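Local coordinates for fucolectin-related protein (Streptococcus pneumoniae, PDB 2WMF) that probably hydrolyses glycosidic bonds in host blood group antigens, as the catalytic module of a family 98 glycoside hydrolase, at residues Ile149-Ile154 with Phe177-His182; Pro38-Pro43 with Pro315-Ala320. All coordinates share one frame; numbering follows the deposited sequence.

Contact 1. Residues Ile149-Ile154 with Phe177-His182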
loop_
_atom_site.group_PDB
_atom_site.type_symbol
_atom_site.label_atom_id
_atom_site.label_comp_id
_atom_site.label_asym_id
_atom_site.label_seq_id
_atom_site.Cartn_x
_atom_site.Cartn_y
_atom_site.Cartn_z
ATOM N N ILE A 149 -9.623 -1.946 12.269
ATOM C CA ILE A 149 -9.808 -1.851 10.820
ATOM C C ILE A 149 -11.212 -1.400 10.473
ATOM O O ILE A 149 -12.154 -2.045 10.890
ATOM C CB ILE A 149 -9.541 -3.244 10.132
ATOM C CG1 ILE A 149 -8.133 -3.761 10.426
ATOM C CG2 ILE A 149 -9.688 -3.132 8.590
ATOM C CD1 ILE A 149 -7.796 -5.117 9.772
ATOM N N GLU A 150 -11.325 -0.295 9.720
ATOM C CA GLU A 150 -12.546 0.079 8.967
ATOM C C GLU A 150 -13.715 0.568 9.826
ATOM O O GLU A 150 -14.489 -0.224 10.331
ATOM C CB GLU A 150 -13.065 -1.056 8.086
ATOM C CG GLU A 150 -14.187 -0.617 7.160
ATOM C CD GLU A 150 -14.716 -1.806 6.344
ATOM O OE1 GLU A 150 -13.920 -2.516 5.658
ATOM O OE2 GLU A 150 -15.941 -2.066 6.443
ATOM N N ASN A 151 -13.896 1.886 9.860
ATOM C CA ASN A 151 -14.970 2.527 10.625
ATOM C C ASN A 151 -15.577 3.751 9.952
ATOM O O ASN A 151 -16.437 4.384 10.522
ATOM C CB ASN A 151 -14.443 2.955 12.009
ATOM C CG ASN A 151 -13.878 1.811 12.807
ATOM O OD1 ASN A 151 -14.612 1.118 13.492
ATOM N ND2 ASN A 151 -12.551 1.608 12.713
ATOM N N TYR A 152 -15.097 4.087 8.756
ATOM C CA TYR A 152 -15.510 5.354 8.092
ATOM C C TYR A 152 -17.036 5.409 7.826
ATOM O O TYR A 152 -17.598 6.501 7.730
ATOM C CB TYR A 152 -14.662 5.624 6.804
ATOM C CG TYR A 152 -14.500 4.380 5.958
ATOM C CD1 TYR A 152 -15.548 3.880 5.158
ATOM C CD2 TYR A 152 -13.319 3.652 5.981
ATOM C CE1 TYR A 152 -15.379 2.691 4.433
ATOM C CE2 TYR A 152 -13.170 2.505 5.288
ATOM C CZ TYR A 152 -14.197 2.021 4.493
ATOM O OH TYR A 152 -13.983 0.808 3.828
ATOM N N TRP A 153 -17.676 4.255 7.703
ATOM C CA TRP A 153 -19.107 4.216 7.437
ATOM C C TRP A 153 -19.991 4.069 8.671
ATOM O O TRP A 153 -21.239 4.013 8.563
ATOM C CB TRP A 153 -19.438 3.119 6.414
ATOM C CG TRP A 153 -19.048 1.724 6.856
ATOM C CD1 TRP A 153 -17.822 1.157 6.724
ATOM C CD2 TRP A 153 -19.887 0.733 7.486
ATOM N NE1 TRP A 153 -17.825 -0.113 7.264
ATOM C CE2 TRP A 153 -19.094 -0.408 7.707
ATOM C CE3 TRP A 153 -21.241 0.693 7.871
ATOM C CZ2 TRP A 153 -19.595 -1.573 8.286
ATOM C CZ3 TRP A 153 -21.736 -0.495 8.444
ATOM C CH2 TRP A 153 -20.920 -1.591 8.671
ATOM N N ILE A 154 -19.352 4.020 9.834
ATOM C CA ILE A 154 -20.043 3.617 11.075
ATOM C C ILE A 154 -19.335 4.193 12.309
ATOM O O ILE A 154 -19.068 3.512 13.304
ATOM C CB ILE A 154 -20.247 2.072 11.084
ATOM C CG1 ILE A 154 -21.143 1.592 12.212
ATOM C CG2 ILE A 154 -18.913 1.300 11.070
ATOM C CD1 ILE A 154 -21.904 0.311 11.842
ATOM N N PHE A 177 -0.022 -1.072 17.911
ATOM C CA PHE A 177 -1.430 -0.881 17.609
ATOM C C PHE A 177 -1.475 -0.319 16.199
ATOM O O PHE A 177 -0.901 0.745 15.916
ATOM C CB PHE A 177 -2.077 0.098 18.593
ATOM C CG PHE A 177 -3.596 0.257 18.428
ATOM C CD1 PHE A 177 -4.453 -0.604 19.070
ATOM C CD2 PHE A 177 -4.126 1.216 17.556
ATOM C CE1 PHE A 177 -5.832 -0.506 18.932
ATOM C CE2 PHE A 177 -5.487 1.346 17.409
ATOM C CZ PHE A 177 -6.347 0.480 18.072
ATOM N N ILE A 178 -2.164 -1.043 15.321
ATOM C CA ILE A 178 -2.219 -0.695 13.872
ATOM C C ILE A 178 -3.667 -0.364 13.513
ATOM O O ILE A 178 -4.549 -1.228 13.614
ATOM C CB ILE A 178 -1.669 -1.817 12.975
ATOM C CG1 ILE A 178 -0.237 -2.177 13.407
ATOM C CG2 ILE A 178 -1.720 -1.400 11.458
ATOM C CD1 ILE A 178 0.429 -3.215 12.538
ATOM N N TRP A 179 -3.879 0.884 13.081
ATOM C CA TRP A 179 -5.230 1.387 12.765
ATOM C C TRP A 179 -5.373 1.677 11.257
ATOM O O TRP A 179 -4.765 2.611 10.770
ATOM C CB TRP A 179 -5.541 2.668 13.576
ATOM C CG TRP A 179 -6.990 3.091 13.563
ATOM C CD1 TRP A 179 -7.957 2.740 12.649
ATOM C CD2 TRP A 179 -7.626 3.960 14.501
ATOM N NE1 TRP A 179 -9.140 3.345 12.960
ATOM C CE2 TRP A 179 -8.968 4.111 14.085
ATOM C CE3 TRP A 179 -7.188 4.643 15.653
ATOM C CZ2 TRP A 179 -9.884 4.887 14.807
ATOM C CZ3 TRP A 179 -8.070 5.411 16.356
ATOM C CH2 TRP A 179 -9.414 5.540 15.929
ATOM N N HIS A 180 -6.149 0.858 10.542
ATOM C CA HIS A 180 -6.426 1.069 9.112
ATOM C C HIS A 180 -7.779 1.757 8.977
ATOM O O HIS A 180 -8.825 1.249 9.435
ATOM C CB HIS A 180 -6.513 -0.269 8.354
ATOM C CG HIS A 180 -5.207 -0.981 8.165
ATOM N ND1 HIS A 180 -4.255 -0.583 7.246
ATOM C CD2 HIS A 180 -4.738 -2.123 8.725
ATOM C CE1 HIS A 180 -3.240 -1.436 7.271
ATOM N NE2 HIS A 180 -3.508 -2.387 8.147
ATOM N N ASP A 181 -7.791 2.914 8.313
ATOM C CA ASP A 181 -9.049 3.656 8.098
ATOM C C ASP A 181 -8.825 4.721 7.037
ATOM O O ASP A 181 -7.727 4.825 6.472
ATOM C CB ASP A 181 -9.609 4.218 9.432
ATOM C CG ASP A 181 -10.948 3.644 9.794
ATOM O OD1 ASP A 181 -11.744 3.400 8.855
ATOM O OD2 ASP A 181 -11.180 3.398 11.018
ATOM N N HIS A 182 -9.874 5.456 6.710
ATOM C CA HIS A 182 -9.873 6.248 5.489
ATOM C C HIS A 182 -10.791 7.454 5.603
ATOM O O HIS A 182 -11.721 7.455 6.424
ATOM C CB HIS A 182 -10.298 5.373 4.307
ATOM C CG HIS A 182 -9.584 5.704 3.053
ATOM N ND1 HIS A 182 -10.157 6.317 1.962
ATOM C CD2 HIS A 182 -8.274 5.559 2.757
ATOM C CE1 HIS A 182 -9.240 6.484 1.027
ATOM N NE2 HIS A 182 -8.084 6.049 1.494
#
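The carboxylate oxygen D181 OD2 is gripped by two donors: N151 ND2 at 2.8 Å, with an almost straight N-H...O angle of 172°, and W179 NE1, also 2.8 Å from OD2. The amide approaches on the syn side, somewhat out of the carboxylate plane, whereas the indole uses the anti lone pair. This network lies at the C-terminal end of the parallel pair 143-149 and 176-180 in an eight-stranded (β/α) barrel; the C-terminal edge of the strands is the one that carries the active site in such barrels. The other carboxylate oxygen, D181 OD1, takes the backbone N of N151 at 2.8 Å through its syn lone pair. Aspartate suits the place because its short, forked end can hold the backbone and the side chain of one residue together. N151 has CG anti to its own carbonyl carbon (chi1 -58°), which keeps the amide beside its backbone N and lets both reach D181. Further bonds, ND2 to N148 OD1 and OD1 to G123 N, fix which way round the amide is turned.

Just before it, I149 and H180 form a parallel bridge. E150 N donates to H180 O at 3.0 Å, and the I149 and H180 side chains run side by side, I149 CG1 meeting the edge of the imidazole at CD2. The E150 side chain starts away from strand 176-180, and its OE1 forms a salt bridge with K212. The Y152 ring crosses the D181 carboxylate, its CD2 coming obliquely to within 3.3 Å of D181 OD1. The buried oxygen H182 O has no polar partner in the model, and Y152 CB lies 3.5 Å from it.

Contact 2. Residues Pro38-Pro43 with Pro315-Ala320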
loop_
_atom_site.group_PDB
_atom_site.type_symbol
_atom_site.label_atom_id
_atom_site.label_comp_id
_atom_site.label_asym_id
_atom_site.label_seq_id
_atom_site.Cartn_x
_atom_site.Cartn_y
_atom_site.Cartn_z
ATOM N N PRO A 38 10.862 -2.723 7.133
ATOM C CA PRO A 38 9.424 -2.591 6.921
ATOM C C PRO A 38 8.686 -3.856 7.345
ATOM O O PRO A 38 9.306 -4.884 7.696
ATOM C CB PRO A 38 9.333 -2.374 5.412
ATOM C CG PRO A 38 10.513 -3.121 4.847
ATOM C CD PRO A 38 11.602 -2.871 5.872
ATOM N N LEU A 39 7.353 -3.775 7.354
ATOM C CA LEU A 39 6.511 -4.870 7.802
ATOM C C LEU A 39 5.437 -5.231 6.768
ATOM O O LEU A 39 4.717 -4.357 6.256
ATOM C CB LEU A 39 5.822 -4.534 9.164
ATOM C CG LEU A 39 4.890 -5.612 9.728
ATOM C CD1 LEU A 39 5.741 -6.847 10.099
ATOM C CD2 LEU A 39 4.085 -5.133 10.957
ATOM N N LEU A 40 5.415 -6.513 6.404
ATOM C CA LEU A 40 4.380 -7.059 5.504
ATOM C C LEU A 40 3.421 -7.902 6.324
ATOM O O LEU A 40 3.833 -8.881 6.946
ATOM C CB LEU A 40 5.041 -7.891 4.397
ATOM C CG LEU A 40 4.102 -8.661 3.443
ATOM C CD1 LEU A 40 3.399 -7.638 2.530
ATOM C CD2 LEU A 40 4.819 -9.732 2.586
ATOM N N LEU A 41 2.132 -7.534 6.303
ATOM C CA LEU A 41 1.079 -8.277 6.922
ATOM C C LEU A 41 0.302 -9.102 5.864
ATOM O O LEU A 41 -0.072 -8.587 4.816
ATOM C CB LEU A 41 0.102 -7.370 7.668
ATOM C CG LEU A 41 0.656 -6.665 8.911
ATOM C CD1 LEU A 41 -0.241 -5.486 9.352
ATOM C CD2 LEU A 41 0.828 -7.673 10.047
ATOM N N SER A 42 0.104 -10.371 6.175
ATOM C CA SER A 42 -0.697 -11.296 5.379
ATOM C C SER A 42 -1.797 -11.878 6.255
ATOM O O SER A 42 -1.521 -12.411 7.322
ATOM C CB SER A 42 0.157 -12.399 4.773
ATOM O OG SER A 42 1.293 -11.882 4.095
ATOM N N PRO A 43 -3.074 -11.735 5.831
ATOM C CA PRO A 43 -4.185 -12.077 6.693
ATOM C C PRO A 43 -4.827 -13.459 6.534
ATOM O O PRO A 43 -4.950 -13.988 5.403
ATOM C CB PRO A 43 -5.229 -11.019 6.335
ATOM C CG PRO A 43 -4.995 -10.803 4.885
ATOM C CD PRO A 43 -3.547 -11.069 4.595
ATOM N N PRO A 315 7.495 -8.940 -4.998
ATOM C CA PRO A 315 8.613 -8.233 -5.642
ATOM C C PRO A 315 8.774 -6.793 -5.153
ATOM O O PRO A 315 9.908 -6.334 -4.938
ATOM C CB PRO A 315 8.280 -8.338 -7.140
ATOM C CG PRO A 315 7.516 -9.620 -7.227
ATOM C CD PRO A 315 6.626 -9.595 -5.999
ATOM N N PHE A 316 7.655 -6.096 -4.912
ATOM C CA PHE A 316 7.770 -4.718 -4.465
ATOM C C PHE A 316 8.210 -4.672 -3.004
ATOM O O PHE A 316 9.043 -3.850 -2.656
ATOM C CB PHE A 316 6.563 -3.840 -4.718
ATOM C CG PHE A 316 6.911 -2.420 -4.589
ATOM C CD1 PHE A 316 7.500 -1.740 -5.651
ATOM C CD2 PHE A 316 6.766 -1.787 -3.378
ATOM C CE1 PHE A 316 7.962 -0.426 -5.484
ATOM C CE2 PHE A 316 7.191 -0.432 -3.212
ATOM C CZ PHE A 316 7.784 0.228 -4.273
ATOM N N PHE A 317 7.715 -5.578 -2.181
ATOM C CA PHE A 317 8.143 -5.610 -0.785
ATOM C C PHE A 317 9.657 -5.916 -0.674
ATOM O O PHE A 317 10.363 -5.305 0.178
ATOM C CB PHE A 317 7.330 -6.578 0.047
ATOM C CG PHE A 317 7.568 -6.416 1.532
ATOM C CD1 PHE A 317 7.137 -5.286 2.207
ATOM C CD2 PHE A 317 8.269 -7.380 2.227
ATOM C CE1 PHE A 317 7.386 -5.112 3.529
ATOM C CE2 PHE A 317 8.522 -7.212 3.588
ATOM C CZ PHE A 317 8.092 -6.071 4.233
ATOM N N ARG A 318 10.155 -6.815 -1.532
ATOM C CA ARG A 318 11.601 -7.091 -1.613
ATOM C C ARG A 318 12.361 -5.805 -1.969
ATOM O O ARG A 318 13.436 -5.523 -1.405
ATOM C CB ARG A 318 11.931 -8.224 -2.580
ATOM C CG ARG A 318 11.606 -9.595 -2.054
ATOM C CD ARG A 318 11.909 -10.694 -3.059
ATOM N NE ARG A 318 11.958 -11.982 -2.388
ATOM C CZ ARG A 318 11.582 -13.119 -2.923
ATOM N NH1 ARG A 318 11.104 -13.170 -4.156
ATOM N NH2 ARG A 318 11.672 -14.218 -2.219
ATOM N N HIS A 319 11.840 -5.020 -2.918
ATOM C CA HIS A 319 12.432 -3.717 -3.216
ATOM C C HIS A 319 12.549 -2.872 -1.948
ATOM O O HIS A 319 13.608 -2.237 -1.695
ATOM C CB HIS A 319 11.651 -2.942 -4.292
ATOM C CG HIS A 319 12.267 -1.621 -4.610
ATOM N ND1 HIS A 319 13.384 -1.482 -5.412
ATOM C CD2 HIS A 319 11.924 -0.371 -4.217
ATOM C CE1 HIS A 319 13.675 -0.197 -5.521
ATOM N NE2 HIS A 319 12.845 0.491 -4.766
ATOM N N ALA A 320 11.484 -2.847 -1.159
ATOM C CA ALA A 320 11.405 -2.016 0.052
ATOM C C ALA A 320 12.360 -2.505 1.170
ATOM O O ALA A 320 12.854 -1.694 1.965
ATOM C CB ALA A 320 9.957 -1.949 0.566
#
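F317 lies with its ring under L40 CB, and this side chain of helix 307-322 makes the largest part of the contact, against P38 and the start of strand 39-45. The contact is a helix-on-strand interface on the outer side of the (β/α) barrel. From CB, which serves as a spacer clear of the strand, the F317 side chain continues to CG, which lies anti to the backbone N (chi1 -168°) and carries the ring out from the helix to lie beneath L40 CB. At CG the ring is already near L40 CB, 4.1 Å away. One rim atom, CD2, also meets a branch of the leucine, L40 CD2, at 4.2 Å. Further out, CE2 is 3.6 Å from L40 CB, while CE1, on the other side of the ring, touches P38 CB at 3.9 Å. The tip, CZ, reaches the backbone, lying 3.5 Å from L40 N and 3.8 Å from L39 C.

L40 CB stands 3.6 Å from the ring centroid and only 12° off the ring normal, a CH-pi contact squarely over one face. Phenylalanine fits because a long, flat, apolar group can bridge from helix to strand and present a broad face to a methylene. Proline fits at P38 because its compact ring offers both CB and CG to the aromatic rim; CG also comes 4.5 Å from A320 CB, nearly one helical turn further on, where a small residue allows the approach.

L40 also packs on I313 and I314 of the same helix and on F292 of strand 289-293, while F316 packs on helix 272-283. R318 forms a salt bridge with D69, and H319 NE2 bonds Y432 OH on strand 430-434, so helix 307-322 sits between the barrel and the C-terminal β-domain.

How the contacts relate
Contacts 1 and 2 belong to the same closed eight-stranded barrel, with centres about 21 Å apart. Contact 1 marks the C-terminal ends of the fourth and fifth strands; contact 2 lies at the beginning of the first strand, outside the barrel wall. They meet in the interior, where I178 CD1 packs against L41 CD1 at 4.0 Å, joining strands 176-180 and 39-45 across the barrel. In sequence, both segments of contact 1 fall between 38-43 and 315-320. By analogy with other (β/α)-barrel glycosidases, the substrate probably binds at the end of contact 1, leaving contact 2 towards the opposite end.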